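Local coordinates for conserved hypothetical protein (Streptococcus pneumoniae, PDB 2GK4) that probably joins cysteine to 4'-phosphopantothenate in coenzyme A biosynthesis, as the phosphopantothenoylcysteine synthetases of the DNA/pantothenate metabolism flavoprotein family do, at residues 72-77 with 92-97; 106-111 with 133-138. All blocks are in the same frame, centred on the assembly; numbering follows the deposited sequence.

Contact 1: 72-77 with 92-97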
loop_
_atom_site.group_PDB
_atom_site.type_symbol
_atom_site.label_atom_id
_atom_site.label_comp_id
_atom_site.label_asym_id
_atom_site.label_seq_id
_atom_site.Cartn_x
_atom_site.Cartn_y
_atom_site.Cartn_z
ATOM N N LYS A 72 4.289 -13.790 -5.508
ATOM C CA LYS A 72 3.835 -14.911 -6.348
ATOM C C LYS A 72 3.737 -14.480 -7.827
ATOM O O LYS A 72 4.189 -15.212 -8.700
ATOM C CB LYS A 72 2.482 -15.470 -5.870
ATOM C CG LYS A 72 1.983 -16.705 -6.637
ATOM C CD LYS A 72 0.692 -17.276 -6.001
ATOM C CE LYS A 72 0.970 -18.419 -4.984
ATOM N NZ LYS A 72 1.796 -18.036 -3.793
ATOM N N ASP A 73 3.122 -13.317 -8.074
ATOM C CA ASP A 73 3.010 -12.744 -9.436
ATOM C C ASP A 73 4.401 -12.573 -10.045
ATOM O O ASP A 73 4.604 -12.881 -11.237
ATOM C CB ASP A 73 2.301 -11.369 -9.448
ATOM C CG ASP A 73 0.849 -11.407 -9.000
ATOM O OD1 ASP A 73 0.218 -12.491 -8.950
ATOM O OD2 ASP A 73 0.331 -10.294 -8.672
ATOM N N LEU A 74 5.354 -12.080 -9.243
ATOM C CA LEU A 74 6.710 -11.844 -9.765
ATOM C C LEU A 74 7.379 -13.165 -10.156
ATOM O O LEU A 74 7.997 -13.289 -11.221
ATOM C CB LEU A 74 7.579 -11.080 -8.755
ATOM C CG LEU A 74 9.037 -10.912 -9.243
ATOM C CD1 LEU A 74 9.088 -10.032 -10.507
ATOM C CD2 LEU A 74 9.845 -10.319 -8.162
ATOM N N LEU A 75 7.230 -14.167 -9.296
ATOM C CA LEU A 75 7.777 -15.504 -9.579
ATOM C C LEU A 75 7.268 -16.038 -10.926
ATOM O O LEU A 75 8.035 -16.536 -11.752
ATOM C CB LEU A 75 7.386 -16.457 -8.435
ATOM C CG LEU A 75 7.801 -17.930 -8.592
ATOM C CD1 LEU A 75 9.334 -18.081 -8.579
ATOM C CD2 LEU A 75 7.169 -18.767 -7.482
ATOM N N ILE A 76 5.961 -15.920 -11.148
ATOM C CA ILE A 76 5.345 -16.398 -12.374
ATOM C C ILE A 76 5.848 -15.628 -13.615
ATOM O O ILE A 76 6.154 -16.225 -14.654
ATOM C CB ILE A 76 3.816 -16.320 -12.233
ATOM C CG1 ILE A 76 3.367 -17.338 -11.176
ATOM C CG2 ILE A 76 3.094 -16.475 -13.595
ATOM C CD1 ILE A 76 1.943 -17.042 -10.675
ATOM N N GLU A 77 5.948 -14.306 -13.512
ATOM C CA GLU A 77 6.451 -13.499 -14.651
ATOM C C GLU A 77 7.878 -13.836 -15.023
ATOM O O GLU A 77 8.230 -13.933 -16.215
ATOM C CB GLU A 77 6.377 -11.992 -14.359
ATOM C CG GLU A 77 4.967 -11.462 -14.309
ATOM C CD GLU A 77 4.182 -11.620 -15.609
ATOM O OE1 GLU A 77 2.964 -11.872 -15.508
ATOM O OE2 GLU A 77 4.757 -11.466 -16.712
HETATM N N MSE A 92 13.212 -3.989 -8.771
HETATM C CA MSE A 92 12.017 -4.005 -7.919
HETATM C C MSE A 92 12.412 -4.370 -6.472
HETATM O O MSE A 92 13.297 -5.203 -6.262
HETATM C CB MSE A 92 10.998 -5.031 -8.450
HETATM C CG MSE A 92 9.677 -5.045 -7.660
HETATM SE SE MSE A 92 8.524 -6.458 -8.334
HETATM C CE MSE A 92 8.138 -5.679 -10.121
ATOM N N ALA A 93 11.767 -3.743 -5.492
ATOM C CA ALA A 93 11.913 -4.133 -4.088
ATOM C C ALA A 93 10.950 -5.312 -3.861
ATOM O O ALA A 93 9.712 -5.152 -3.924
ATOM C CB ALA A 93 11.533 -2.968 -3.178
ATOM N N VAL A 94 11.513 -6.470 -3.550
ATOM C CA VAL A 94 10.703 -7.701 -3.462
ATOM C C VAL A 94 10.504 -8.044 -2.003
ATOM O O VAL A 94 11.478 -8.128 -1.250
ATOM C CB VAL A 94 11.414 -8.861 -4.217
ATOM C CG1 VAL A 94 10.640 -10.197 -4.086
ATOM C CG2 VAL A 94 11.560 -8.483 -5.679
ATOM N N SER A 95 9.248 -8.236 -1.606
ATOM C CA SER A 95 8.918 -8.601 -0.224
ATOM C C SER A 95 9.717 -9.812 0.232
ATOM O O SER A 95 9.825 -10.812 -0.499
ATOM C CB SER A 95 7.417 -8.878 -0.090
ATOM O OG SER A 95 6.709 -7.707 -0.416
ATOM N N ASP A 96 10.304 -9.715 1.424
ATOM C CA ASP A 96 10.939 -10.886 2.020
ATOM C C ASP A 96 9.973 -11.772 2.776
ATOM O O ASP A 96 10.309 -12.920 3.064
ATOM C CB ASP A 96 12.054 -10.480 2.964
ATOM C CG ASP A 96 13.323 -10.136 2.240
ATOM O OD1 ASP A 96 13.610 -10.730 1.169
ATOM O OD2 ASP A 96 14.050 -9.270 2.754
ATOM N N TYR A 97 8.818 -11.209 3.139
ATOM C CA TYR A 97 7.799 -11.914 3.920
ATOM C C TYR A 97 6.406 -11.681 3.389
ATOM O O TYR A 97 6.077 -10.589 2.891
ATOM C CB TYR A 97 7.862 -11.460 5.398
ATOM C CG TYR A 97 9.183 -11.850 6.039
ATOM C CD1 TYR A 97 10.268 -10.974 6.024
ATOM C CD2 TYR A 97 9.354 -13.106 6.608
ATOM C CE1 TYR A 97 11.515 -11.347 6.569
ATOM C CE2 TYR A 97 10.588 -13.492 7.153
ATOM C CZ TYR A 97 11.661 -12.610 7.129
ATOM O OH TYR A 97 12.882 -12.986 7.698
#
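Leu74 of helix 71-81 packs on Met92 and Val94 in a small, wholly apolar helix-to-loop contact in the buried interior of the Rossmann-like domain, just past the end of the central strand 87-90. From the helix side Leu74 CD2 makes the closest approaches, with CD1 also beside the selenium of Met92, and the two segments bury only 112 Å² between them. Leu74 CD2 comes within 3.5 Å of Val94 CG2, and the two side chains cross nearly at right angles. The other branch of the valine also reaches the leucine, though less closely, with Val94 CG1 4.2 Å from Leu74 CD2. Met92, present as selenomethionine, slides past the leucine in the opposite direction. Its chain is extended through chi1 and chi2 (both -176°), which carries Met92 SE to 4.1 Å from Leu74 CD2, and the bend at chi3 turns only the terminal CE. With Leu74 CG anti to the backbone N (chi1 176°), the leucine reaches out from the helix surface into the angle between these two loop residues. No hydrogen bond joins the segments. Ile68 packs against both Leu74 and Met92, while Ile49 of strand 45-50 adds to the surface against Met92. Helix 71-81 is the crossover helix between parallel strands 63-67 and 87-90, and its first turn lies against the loop running on to strand 97-104.

Contact 2: 106-111 with 133-138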
loop_
_atom_site.group_PDB
_atom_site.type_symbol
_atom_site.label_atom_id
_atom_site.label_comp_id
_atom_site.label_asym_id
_atom_site.label_seq_id
_atom_site.Cartn_x
_atom_site.Cartn_y
_atom_site.Cartn_z
ATOM N N GLU A 106 -4.558 -11.568 22.526
ATOM C CA GLU A 106 -5.020 -12.544 23.515
ATOM C C GLU A 106 -4.853 -14.000 23.053
ATOM O O GLU A 106 -4.355 -14.831 23.813
ATOM C CB GLU A 106 -6.465 -12.247 23.940
ATOM C CG GLU A 106 -7.355 -11.721 22.807
ATOM C CD GLU A 106 -7.401 -10.189 22.713
ATOM O OE1 GLU A 106 -8.089 -9.570 23.564
ATOM O OE2 GLU A 106 -6.778 -9.619 21.781
ATOM N N GLU A 107 -5.237 -14.296 21.807
ATOM C CA GLU A 107 -5.007 -15.635 21.217
ATOM C C GLU A 107 -3.513 -15.990 21.202
ATOM O O GLU A 107 -3.134 -17.128 21.502
ATOM C CB GLU A 107 -5.604 -15.769 19.800
ATOM C CG GLU A 107 -5.655 -17.237 19.321
ATOM C CD GLU A 107 -5.917 -17.427 17.814
ATOM O OE1 GLU A 107 -6.252 -16.468 17.105
ATOM O OE2 GLU A 107 -5.805 -18.576 17.339
ATOM N N VAL A 108 -2.661 -15.023 20.855
ATOM C CA VAL A 108 -1.204 -15.236 20.868
ATOM C C VAL A 108 -0.692 -15.497 22.294
ATOM O O VAL A 108 0.106 -16.403 22.530
ATOM C CB VAL A 108 -0.434 -14.062 20.232
ATOM C CG1 VAL A 108 1.084 -14.365 20.150
ATOM C CG2 VAL A 108 -0.985 -13.786 18.800
ATOM N N GLN A 109 -1.168 -14.699 23.239
ATOM C CA GLN A 109 -0.788 -14.867 24.640
ATOM C C GLN A 109 -1.153 -16.242 25.212
ATOM O O GLN A 109 -0.433 -16.777 26.066
ATOM C CB GLN A 109 -1.394 -13.747 25.471
ATOM C CG GLN A 109 -0.550 -12.489 25.400
ATOM C CD GLN A 109 -1.157 -11.300 26.133
ATOM O OE1 GLN A 109 -2.365 -11.058 26.066
ATOM N NE2 GLN A 109 -0.309 -10.547 26.833
ATOM N N ALA A 110 -2.263 -16.801 24.744
ATOM C CA ALA A 110 -2.758 -18.077 25.253
ATOM C C ALA A 110 -2.037 -19.272 24.628
ATOM O O ALA A 110 -2.187 -20.402 25.093
ATOM C CB ALA A 110 -4.241 -18.192 25.021
ATOM N N SER A 111 -1.266 -19.031 23.574
ATOM C CA SER A 111 -0.612 -20.122 22.849
ATOM C C SER A 111 0.603 -20.654 23.613
ATOM O O SER A 111 1.331 -19.897 24.262
ATOM C CB SER A 111 -0.180 -19.642 21.459
ATOM O OG SER A 111 0.681 -20.573 20.825
ATOM N N VAL A 133 -4.621 -4.785 20.597
ATOM C CA VAL A 133 -3.428 -5.134 19.834
ATOM C C VAL A 133 -3.762 -6.268 18.891
ATOM O O VAL A 133 -4.433 -7.229 19.277
ATOM C CB VAL A 133 -2.242 -5.531 20.776
ATOM C CG1 VAL A 133 -1.016 -6.019 19.974
ATOM C CG2 VAL A 133 -1.826 -4.365 21.649
ATOM N N GLN A 134 -3.305 -6.165 17.646
ATOM C CA GLN A 134 -3.420 -7.295 16.730
ATOM C C GLN A 134 -2.023 -7.737 16.264
ATOM O O GLN A 134 -1.074 -6.953 16.292
ATOM C CB GLN A 134 -4.423 -7.001 15.604
ATOM C CG GLN A 134 -5.891 -6.896 16.123
ATOM C CD GLN A 134 -6.937 -6.584 15.037
ATOM O OE1 GLN A 134 -6.610 -6.096 13.958
ATOM N NE2 GLN A 134 -8.207 -6.862 15.339
ATOM N N VAL A 135 -1.897 -9.012 15.907
ATOM C CA VAL A 135 -0.599 -9.623 15.676
ATOM C C VAL A 135 -0.650 -10.368 14.357
ATOM O O VAL A 135 -1.517 -11.221 14.166
ATOM C CB VAL A 135 -0.258 -10.648 16.787
ATOM C CG1 VAL A 135 1.127 -11.236 16.569
ATOM C CG2 VAL A 135 -0.342 -10.010 18.148
ATOM N N LEU A 136 0.269 -10.038 13.465
ATOM C CA LEU A 136 0.348 -10.683 12.147
ATOM C C LEU A 136 1.610 -11.543 12.056
ATOM O O LEU A 136 2.709 -11.045 12.323
ATOM C CB LEU A 136 0.335 -9.609 11.027
ATOM C CG LEU A 136 0.575 -10.133 9.597
ATOM C CD1 LEU A 136 -0.596 -10.974 9.137
ATOM C CD2 LEU A 136 0.862 -8.959 8.625
ATOM N N PHE A 137 1.437 -12.819 11.678
ATOM C CA PHE A 137 2.551 -13.744 11.445
ATOM C C PHE A 137 2.807 -13.786 9.953
ATOM O O PHE A 137 1.862 -13.916 9.170
ATOM C CB PHE A 137 2.206 -15.145 11.972
ATOM C CG PHE A 137 2.014 -15.179 13.478
ATOM C CD1 PHE A 137 0.772 -14.864 14.040
ATOM C CD2 PHE A 137 3.096 -15.452 14.323
ATOM C CE1 PHE A 137 0.587 -14.850 15.439
ATOM C CE2 PHE A 137 2.935 -15.449 15.733
ATOM C CZ PHE A 137 1.687 -15.144 16.285
ATOM N N LEU A 138 4.080 -13.702 9.574
ATOM C CA LEU A 138 4.461 -13.698 8.163
ATOM C C LEU A 138 5.539 -14.743 7.960
ATOM O O LEU A 138 6.397 -14.935 8.854
ATOM C CB LEU A 138 4.991 -12.330 7.751
ATOM C CG LEU A 138 4.088 -11.105 7.961
ATOM C CD1 LEU A 138 4.308 -10.489 9.347
ATOM C CD2 LEU A 138 4.362 -10.102 6.861
#
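Val108 of helix 105-110 is set against Val135 and Phe137 of strand 133-140, and these three side chains form the tight, buried half of the contact. Val108 CG2 rests on the branched end of Val135, 3.8 Å from Val135 CB and nearly as close to both of its methyls. The same methyl meets the rim of the aromatic ring, 3.9 Å from Phe137 CE1. The second branch, Val108 CG1, lies in the plane of the ring and 4.0 Å from Phe137 CZ, so the valine faces the edge of the phenylalanine with both methyls. Phe137 is in turn stacked with Phe117. Toward the start of the helix the packing slackens: Glu106 is exposed and modelled in two conformers, and it makes no hydrogen bond to the strand. The short helix and strand axes pass 8.8 Å apart at 65°. Val133 and Val135 also meet Leu105, and strand 97-104 pairs antiparallel with strand 133-140 to make a two-stranded sheet. That sheet continues into the second subunit, whose Leu114 packs on Val108, placing the helix and strand at the dimer interface.

Overall arrangement
From the N terminus, contact 1 comes first: it closes the loop from helix 71-81 through strand 87-90 to the segment that follows it. Contact 2 opens only after this, closing a longer, irregular connection between helix 105-110 and strand 133-140. The two loops therefore lie in series, neither nesting nor crossing, with centres about 26 Å apart. Contact 1 belongs to the main sheet and its helices, contact 2 to the arm that reaches out to the second subunit. Strand 97-104 bridges them: it begins at the end of segment 92-97, where Tyr97 packs on Leu138, and runs to the helix of contact 2.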